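Local structure of multicopper oxidase (Pseudomonas thermotolerans, 6VOW) at residues Pro214-Asn225 and Gly263-Val274. The protein is a laccase-like multicopper oxidase that probably couples one-electron oxidation of phenolic substrates to the reduction of dioxygen to water. Sequence-based numbering, arbitrary orientation.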
ATOM      1  N   PRO A 214     -17.598 -15.941 -10.536  1.00 62.34           N
ATOM      2  CA  PRO A 214     -18.882 -16.285 -11.182  1.00 56.68           C
ATOM      3  C   PRO A 214     -19.187 -15.550 -12.493  1.00 55.09           C
ATOM      4  O   PRO A 214     -19.094 -14.303 -12.544  1.00 46.90           O
ATOM      5  CB  PRO A 214     -19.921 -15.914 -10.128  1.00 60.34           C
ATOM      6  CG  PRO A 214     -19.284 -14.920  -9.256  1.00 63.90           C
ATOM      7  CD  PRO A 214     -17.800 -15.165  -9.297  1.00 60.33           C
ATOM      8  N   ALA A 215     -19.569 -16.319 -13.522  1.00 48.97           N
ATOM      9  CA  ALA A 215     -19.772 -15.769 -14.877  1.00 52.38           C
ATOM     10  C   ALA A 215     -20.846 -14.719 -14.947  1.00 47.08           C
ATOM     11  O   ALA A 215     -21.796 -14.762 -14.251  1.00 57.51           O
ATOM     12  CB  ALA A 215     -20.109 -16.854 -15.870  1.00 63.53           C
ATOM     13  N   GLY A 216     -20.663 -13.757 -15.810  1.00 49.43           N
ATOM     14  CA  GLY A 216     -21.615 -12.766 -16.001  1.00 45.27           C
ATOM     15  C   GLY A 216     -21.542 -11.729 -14.910  1.00 55.98           C
ATOM     16  O   GLY A 216     -21.987 -10.608 -15.140  1.00 63.78           O
ATOM     17  N   GLN A 217     -20.947 -12.025 -13.755  1.00 48.05           N
ATOM     18  CA  GLN A 217     -21.123 -11.109 -12.602  1.00 56.54           C
ATOM     19  C   GLN A 217     -20.089  -9.951 -12.651  1.00 50.22           C
ATOM     20  O   GLN A 217     -19.042 -10.093 -13.305  1.00 64.55           O
ATOM     21  CB  GLN A 217     -21.050 -11.951 -11.327  1.00 61.96           C
ATOM     22  CG  GLN A 217     -21.986 -11.537 -10.198  1.00 76.14           C
ATOM     23  CD  GLN A 217     -23.307 -12.201 -10.204  1.00 76.56           C
ATOM     24  OE1 GLN A 217     -23.764 -12.754  -9.183  1.00 76.15           O
ATOM     25  NE2 GLN A 217     -23.950 -12.159 -11.339  1.00 54.85           N
ATOM     26  N   VAL A 218     -20.350  -8.792 -12.035  1.00 50.74           N
ATOM     27  CA  VAL A 218     -19.276  -7.795 -11.829  1.00 44.29           C
ATOM     28  C   VAL A 218     -18.580  -8.011 -10.467  1.00 48.52           C
ATOM     29  O   VAL A 218     -19.195  -8.079  -9.434  1.00 47.84           O
ATOM     30  CB  VAL A 218     -19.786  -6.342 -11.986  1.00 49.28           C
ATOM     31  CG1 VAL A 218     -18.777  -5.312 -11.542  1.00 50.61           C
ATOM     32  CG2 VAL A 218     -20.125  -6.050 -13.440  1.00 57.26           C
ATOM     33  N   VAL A 219     -17.253  -8.145 -10.487  1.00 46.46           N
ATOM     34  CA  VAL A 219     -16.530  -8.523  -9.320  1.00 41.38           C
ATOM     35  C   VAL A 219     -15.591  -7.427  -9.012  1.00 42.08           C
ATOM     36  O   VAL A 219     -14.966  -6.953  -9.866  1.00 45.14           O
ATOM     37  CB  VAL A 219     -15.715  -9.795  -9.496  1.00 48.51           C
ATOM     38  CG1 VAL A 219     -14.891 -10.011  -8.234  1.00 54.95           C
ATOM     39  CG2 VAL A 219     -16.639 -10.992  -9.791  1.00 49.23           C
ATOM     40  N   ARG A 220     -15.522  -7.033  -7.765  1.00 44.87           N
ATOM     41  CA  ARG A 220     -14.569  -6.038  -7.291  1.00 40.62           C
ATOM     42  C   ARG A 220     -13.316  -6.762  -6.855  1.00 40.31           C
ATOM     43  O   ARG A 220     -13.327  -7.503  -5.852  1.00 45.31           O
ATOM     44  CB  ARG A 220     -15.160  -5.411  -6.088  1.00 38.57           C
ATOM     45  CG  ARG A 220     -14.253  -4.458  -5.401  1.00 44.74           C
ATOM     46  CD  ARG A 220     -14.965  -4.016  -4.169  1.00 45.12           C
ATOM     47  NE  ARG A 220     -14.417  -2.780  -3.663  1.00 41.10           N
ATOM     48  CZ  ARG A 220     -15.061  -2.025  -2.796  1.00 46.85           C
ATOM     49  NH1 ARG A 220     -16.295  -2.383  -2.408  1.00 42.41           N
ATOM     50  NH2 ARG A 220     -14.502  -0.894  -2.342  1.00 40.70           N
ATOM     51  N   LEU A 221     -12.256  -6.575  -7.619  1.00 40.00           N
ATOM     52  CA  LEU A 221     -10.960  -7.175  -7.319  1.00 41.79           C
ATOM     53  C   LEU A 221     -10.211  -6.141  -6.568  1.00 38.01           C
ATOM     54  O   LEU A 221      -9.959  -5.024  -7.062  1.00 41.36           O
ATOM     55  CB  LEU A 221     -10.169  -7.490  -8.612  1.00 41.04           C
ATOM     56  CG  LEU A 221     -10.762  -8.431  -9.621  1.00 42.21           C
ATOM     57  CD1 LEU A 221      -9.762  -8.632 -10.748  1.00 41.96           C
ATOM     58  CD2 LEU A 221     -11.048  -9.713  -8.908  1.00 47.98           C
ATOM     59  N   ARG A 222      -9.901  -6.483  -5.361  1.00 38.48           N
ATOM     60  CA  ARG A 222      -9.158  -5.561  -4.493  1.00 39.93           C
ATOM     61  C   ARG A 222      -7.704  -5.953  -4.688  1.00 38.11           C
ATOM     62  O   ARG A 222      -7.343  -7.069  -4.361  1.00 36.07           O
ATOM     63  CB  ARG A 222      -9.567  -5.788  -3.016  1.00 37.79           C
ATOM     64  CG  ARG A 222     -11.031  -5.519  -2.759  1.00 32.79           C
ATOM     65  CD  ARG A 222     -11.374  -5.903  -1.338  1.00 39.18           C
ATOM     66  NE  ARG A 222     -12.780  -5.611  -0.942  1.00 37.65           N
ATOM     67  CZ  ARG A 222     -13.256  -4.420  -0.602  1.00 32.70           C
ATOM     68  NH1 ARG A 222     -12.553  -3.364  -0.668  1.00 33.63           N
ATOM     69  NH2 ARG A 222     -14.536  -4.278  -0.219  1.00 40.23           N
ATOM     70  N   LEU A 223      -6.896  -5.042  -5.228  1.00 39.33           N
ATOM     71  CA  LEU A 223      -5.499  -5.378  -5.631  1.00 37.04           C
ATOM     72  C   LEU A 223      -4.606  -4.620  -4.727  1.00 35.02           C
ATOM     73  O   LEU A 223      -4.666  -3.376  -4.677  1.00 41.80           O
ATOM     74  CB  LEU A 223      -5.274  -4.941  -7.044  1.00 39.00           C
ATOM     75  CG  LEU A 223      -5.912  -5.983  -7.979  1.00 51.55           C
ATOM     76  CD1 LEU A 223      -6.394  -5.357  -9.275  1.00 59.80           C
ATOM     77  CD2 LEU A 223      -4.865  -7.012  -8.293  1.00 53.14           C
ATOM     78  N   PHE A 224      -3.818  -5.367  -3.977  1.00 32.50           N
ATOM     79  CA  PHE A 224      -2.876  -4.813  -3.024  1.00 37.36           C
ATOM     80  C   PHE A 224      -1.453  -5.159  -3.449  1.00 34.63           C
ATOM     81  O   PHE A 224      -1.106  -6.331  -3.653  1.00 37.02           O
ATOM     82  CB  PHE A 224      -3.074  -5.399  -1.619  1.00 39.05           C
ATOM     83  CG  PHE A 224      -4.469  -5.337  -1.092  1.00 35.94           C
ATOM     84  CD1 PHE A 224      -5.395  -6.273  -1.449  1.00 35.74           C
ATOM     85  CD2 PHE A 224      -4.832  -4.363  -0.195  1.00 32.83           C
ATOM     86  CE1 PHE A 224      -6.665  -6.227  -0.873  1.00 39.98           C
ATOM     87  CE2 PHE A 224      -6.109  -4.264   0.304  1.00 36.81           C
ATOM     88  CZ  PHE A 224      -7.012  -5.252   0.011  1.00 41.05           C
ATOM     89  N   ASN A 225      -0.628  -4.145  -3.565  1.00 33.20           N
ATOM     90  CA  ASN A 225       0.776  -4.418  -3.855  1.00 37.80           C
ATOM     91  C   ASN A 225       1.485  -4.430  -2.507  1.00 39.09           C
ATOM     92  O   ASN A 225       1.742  -3.365  -1.893  1.00 35.25           O
ATOM     93  CB  ASN A 225       1.356  -3.382  -4.830  1.00 39.53           C
ATOM     94  CG  ASN A 225       2.862  -3.609  -5.077  1.00 43.12           C
ATOM     95  OD1 ASN A 225       3.550  -4.269  -4.286  1.00 37.11           O
ATOM     96  ND2 ASN A 225       3.366  -3.062  -6.188  1.00 49.55           N
ATOM     97  N   GLY A 263       2.358   0.582  -8.095  1.00 33.40           N
ATOM     98  CA  GLY A 263       3.546   0.650  -7.270  1.00 45.54           C
ATOM     99  C   GLY A 263       3.470  -0.004  -5.906  1.00 38.69           C
ATOM    100  O   GLY A 263       2.407  -0.317  -5.413  1.00 39.09           O
ATOM    101  N   PRO A 264       4.624  -0.176  -5.266  1.00 46.30           N
ATOM    102  CA  PRO A 264       4.612  -0.787  -3.917  1.00 44.71           C
ATOM    103  C   PRO A 264       3.750   0.033  -2.974  1.00 42.09           C
ATOM    104  O   PRO A 264       3.779   1.327  -2.980  1.00 38.24           O
ATOM    105  CB  PRO A 264       6.077  -0.808  -3.519  1.00 48.65           C
ATOM    106  CG  PRO A 264       6.860  -0.617  -4.802  1.00 46.98           C
ATOM    107  CD  PRO A 264       5.995   0.173  -5.715  1.00 43.92           C
ATOM    108  N   GLY A 265       2.889  -0.693  -2.266  1.00 39.12           N
ATOM    109  CA  GLY A 265       1.972  -0.035  -1.341  1.00 45.94           C
ATOM    110  C   GLY A 265       0.765   0.653  -1.934  1.00 42.29           C
ATOM    111  O   GLY A 265      -0.007   1.306  -1.217  1.00 44.18           O
ATOM    112  N   MET A 266       0.566   0.483  -3.235  1.00 37.18           N
ATOM    113  CA  MET A 266      -0.619   0.945  -3.887  1.00 37.14           C
ATOM    114  C   MET A 266      -1.656  -0.116  -3.996  1.00 34.88           C
ATOM    115  O   MET A 266      -1.405  -1.295  -4.004  1.00 35.39           O
ATOM    116  CB  MET A 266      -0.290   1.494  -5.281  1.00 38.26           C
ATOM    117  CG  MET A 266       0.580   2.747  -5.177  1.00 39.80           C
ATOM    118  SD  MET A 266       1.154   3.244  -6.810  1.00 49.81           S
ATOM    119  CE  MET A 266      -0.197   4.137  -7.507  1.00 59.96           C
ATOM    120  N   ARG A 267      -2.873   0.343  -4.105  1.00 35.31           N
ATOM    121  CA  ARG A 267      -4.000  -0.568  -4.224  1.00 35.27           C
ATOM    122  C   ARG A 267      -4.971  -0.008  -5.214  1.00 35.01           C
ATOM    123  O   ARG A 267      -5.025   1.188  -5.464  1.00 38.92           O
ATOM    124  CB  ARG A 267      -4.692  -0.638  -2.855  1.00 30.07           C
ATOM    125  CG  ARG A 267      -3.861  -1.128  -1.707  1.00 37.36           C
ATOM    126  CD  ARG A 267      -3.153  -0.021  -0.967  1.00 32.76           C
ATOM    127  NE  ARG A 267      -4.020   0.984  -0.300  1.00 36.22           N
ATOM    128  CZ  ARG A 267      -3.625   2.225  -0.061  1.00 43.19           C
ATOM    129  NH1 ARG A 267      -2.446   2.656  -0.497  1.00 38.83           N
ATOM    130  NH2 ARG A 267      -4.429   3.071   0.529  1.00 46.63           N
ATOM    131  N   ILE A 268      -5.808  -0.873  -5.723  1.00 39.69           N
ATOM    132  CA  ILE A 268      -6.899  -0.464  -6.565  1.00 36.20           C
ATOM    133  C   ILE A 268      -8.059  -1.388  -6.311  1.00 39.52           C
ATOM    134  O   ILE A 268      -7.904  -2.559  -5.937  1.00 31.00           O
ATOM    135  CB  ILE A 268      -6.568  -0.554  -8.107  1.00 39.25           C
ATOM    136  CG1 ILE A 268      -6.132  -1.965  -8.602  1.00 40.15           C
ATOM    137  CG2 ILE A 268      -5.489   0.432  -8.453  1.00 39.59           C
ATOM    138  CD1 ILE A 268      -5.856  -1.963 -10.085  1.00 41.07           C
ATOM    139  N   ASP A 269      -9.225  -0.865  -6.608  1.00 40.75           N
ATOM    140  CA  ASP A 269     -10.401  -1.733  -6.793  1.00 43.81           C
ATOM    141  C   ASP A 269     -10.611  -1.720  -8.271  1.00 41.07           C
ATOM    142  O   ASP A 269     -10.771  -0.648  -8.871  1.00 41.87           O
ATOM    143  CB  ASP A 269     -11.623  -1.130  -6.193  1.00 51.07           C
ATOM    144  CG  ASP A 269     -11.684  -1.282  -4.689  1.00 52.20           C
ATOM    145  OD1 ASP A 269     -11.502  -2.407  -4.189  1.00 51.41           O
ATOM    146  OD2 ASP A 269     -11.969  -0.267  -4.017  1.00 50.01           O
ATOM    147  N   LEU A 270     -10.642  -2.914  -8.819  1.00 37.42           N
ATOM    148  CA  LEU A 270     -10.681  -3.137 -10.199  1.00 40.38           C
ATOM    149  C   LEU A 270     -11.957  -3.935 -10.351  1.00 39.57           C
ATOM    150  O   LEU A 270     -12.012  -5.084  -9.883  1.00 46.80           O
ATOM    151  CB  LEU A 270      -9.402  -3.901 -10.639  1.00 43.60           C
ATOM    152  CG  LEU A 270      -9.395  -4.238 -12.135  1.00 43.03           C
ATOM    153  CD1 LEU A 270      -9.756  -3.047 -12.994  1.00 48.25           C
ATOM    154  CD2 LEU A 270      -8.118  -4.821 -12.632  1.00 47.35           C
ATOM    155  N   ALA A 271     -13.005  -3.313 -10.874  1.00 37.96           N
ATOM    156  CA  ALA A 271     -14.240  -4.088 -11.168  1.00 43.51           C
ATOM    157  C   ALA A 271     -14.171  -4.707 -12.513  1.00 46.37           C
ATOM    158  O   ALA A 271     -13.940  -3.986 -13.526  1.00 42.06           O
ATOM    159  CB  ALA A 271     -15.446  -3.236 -11.128  1.00 43.17           C
ATOM    160  N   VAL A 272     -14.430  -6.019 -12.547  1.00 39.03           N
ATOM    161  CA  VAL A 272     -14.234  -6.803 -13.739  1.00 43.36           C
ATOM    162  C   VAL A 272     -15.580  -7.470 -14.109  1.00 42.25           C
ATOM    163  O   VAL A 272     -16.214  -8.115 -13.267  1.00 37.67           O
ATOM    164  CB  VAL A 272     -13.177  -7.900 -13.475  1.00 44.86           C
ATOM    165  CG1 VAL A 272     -13.053  -8.881 -14.640  1.00 52.90           C
ATOM    166  CG2 VAL A 272     -11.822  -7.241 -13.289  1.00 42.94           C
ATOM    167  N   ARG A 273     -15.992  -7.335 -15.358  1.00 41.05           N
ATOM    168  CA  ARG A 273     -17.071  -8.178 -15.852  1.00 43.64           C
ATOM    169  C   ARG A 273     -16.475  -9.486 -16.179  1.00 47.31           C
ATOM    170  O   ARG A 273     -15.617  -9.597 -17.067  1.00 49.29           O
ATOM    171  CB  ARG A 273     -17.728  -7.637 -17.075  1.00 48.27           C
ATOM    172  CG  ARG A 273     -18.834  -8.613 -17.661  1.00 43.97           C
ATOM    173  CD  ARG A 273     -20.011  -8.657 -16.757  1.00 46.35           C
ATOM    174  NE  ARG A 273     -20.623  -7.340 -16.717  1.00 54.77           N
ATOM    175  CZ  ARG A 273     -21.793  -7.050 -16.142  1.00 59.14           C
ATOM    176  NH1 ARG A 273     -22.582  -7.976 -15.518  1.00 52.33           N
ATOM    177  NH2 ARG A 273     -22.180  -5.788 -16.191  1.00 48.21           N
ATOM    178  N   VAL A 274     -16.932 -10.490 -15.445  1.00 44.35           N
ATOM    179  CA  VAL A 274     -16.454 -11.822 -15.618  1.00 40.36           C
ATOM    180  C   VAL A 274     -17.140 -12.353 -16.873  1.00 56.15           C
ATOM    181  O   VAL A 274     -18.373 -12.313 -16.994  1.00 53.11           O
ATOM    182  CB  VAL A 274     -16.788 -12.689 -14.406  1.00 44.09           C
ATOM    183  CG1 VAL A 274     -16.309 -14.103 -14.605  1.00 50.05           C
ATOM    184  CG2 VAL A 274     -16.172 -12.133 -13.142  1.00 50.02           C
TER
HETATM  185  O   HOH W   1     -13.001   1.407  -2.235  1.00 72.03           O
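Strands 218-225 and 267-273 run antiparallel as central neighbours in a six-stranded cupredoxin sheet, with Val-219/Val-272, Leu-221/Leu-270 and Leu-223/Ile-268 as hydrogen-bonded pairs. On the face carrying Arg-220, Arg-222 and Asp-269, the extended Arg-220 grips the carboxylate side-on: NE reaches Asp-269 OD1 at 3.0 Å and NH2 reaches OD2 at 3.1 Å. Both oxygens are met from above the carboxylate plane, which stands 70° from the guanidinium. Arg-222 adds a long charge contact, NH1 to Asp-269 OD1 at 3.8 Å; Glu-157 also salt-bridges Arg-220, Glu-166 does so with Arg-222, and Asn-132 binds OD1. A leucine in place of Arg-220 would probably leave Asp-269 and Glu-157 without this shared cation. The other face is apolar: Leu-223 CB presses on Ile-268 CG1 at 3.5 Å, and Leu-221 CD1 meets Val-272 CG2 at 3.6 Å. Folding at chi2 (70°) and chi3 (64°) brings the Arg-273 guanidinium over Val-218 CG2 (3.3 Å from CZ) and NH1 in plane to Gly-216 O at 2.7 Å. Type II turns, Pro-214 to Gln-217 and Gly-263 to Met-266, precede the strands at opposite ends of the pair, which belongs to the Greek-key beta-sandwich of a multicopper oxidase cupredoxin domain.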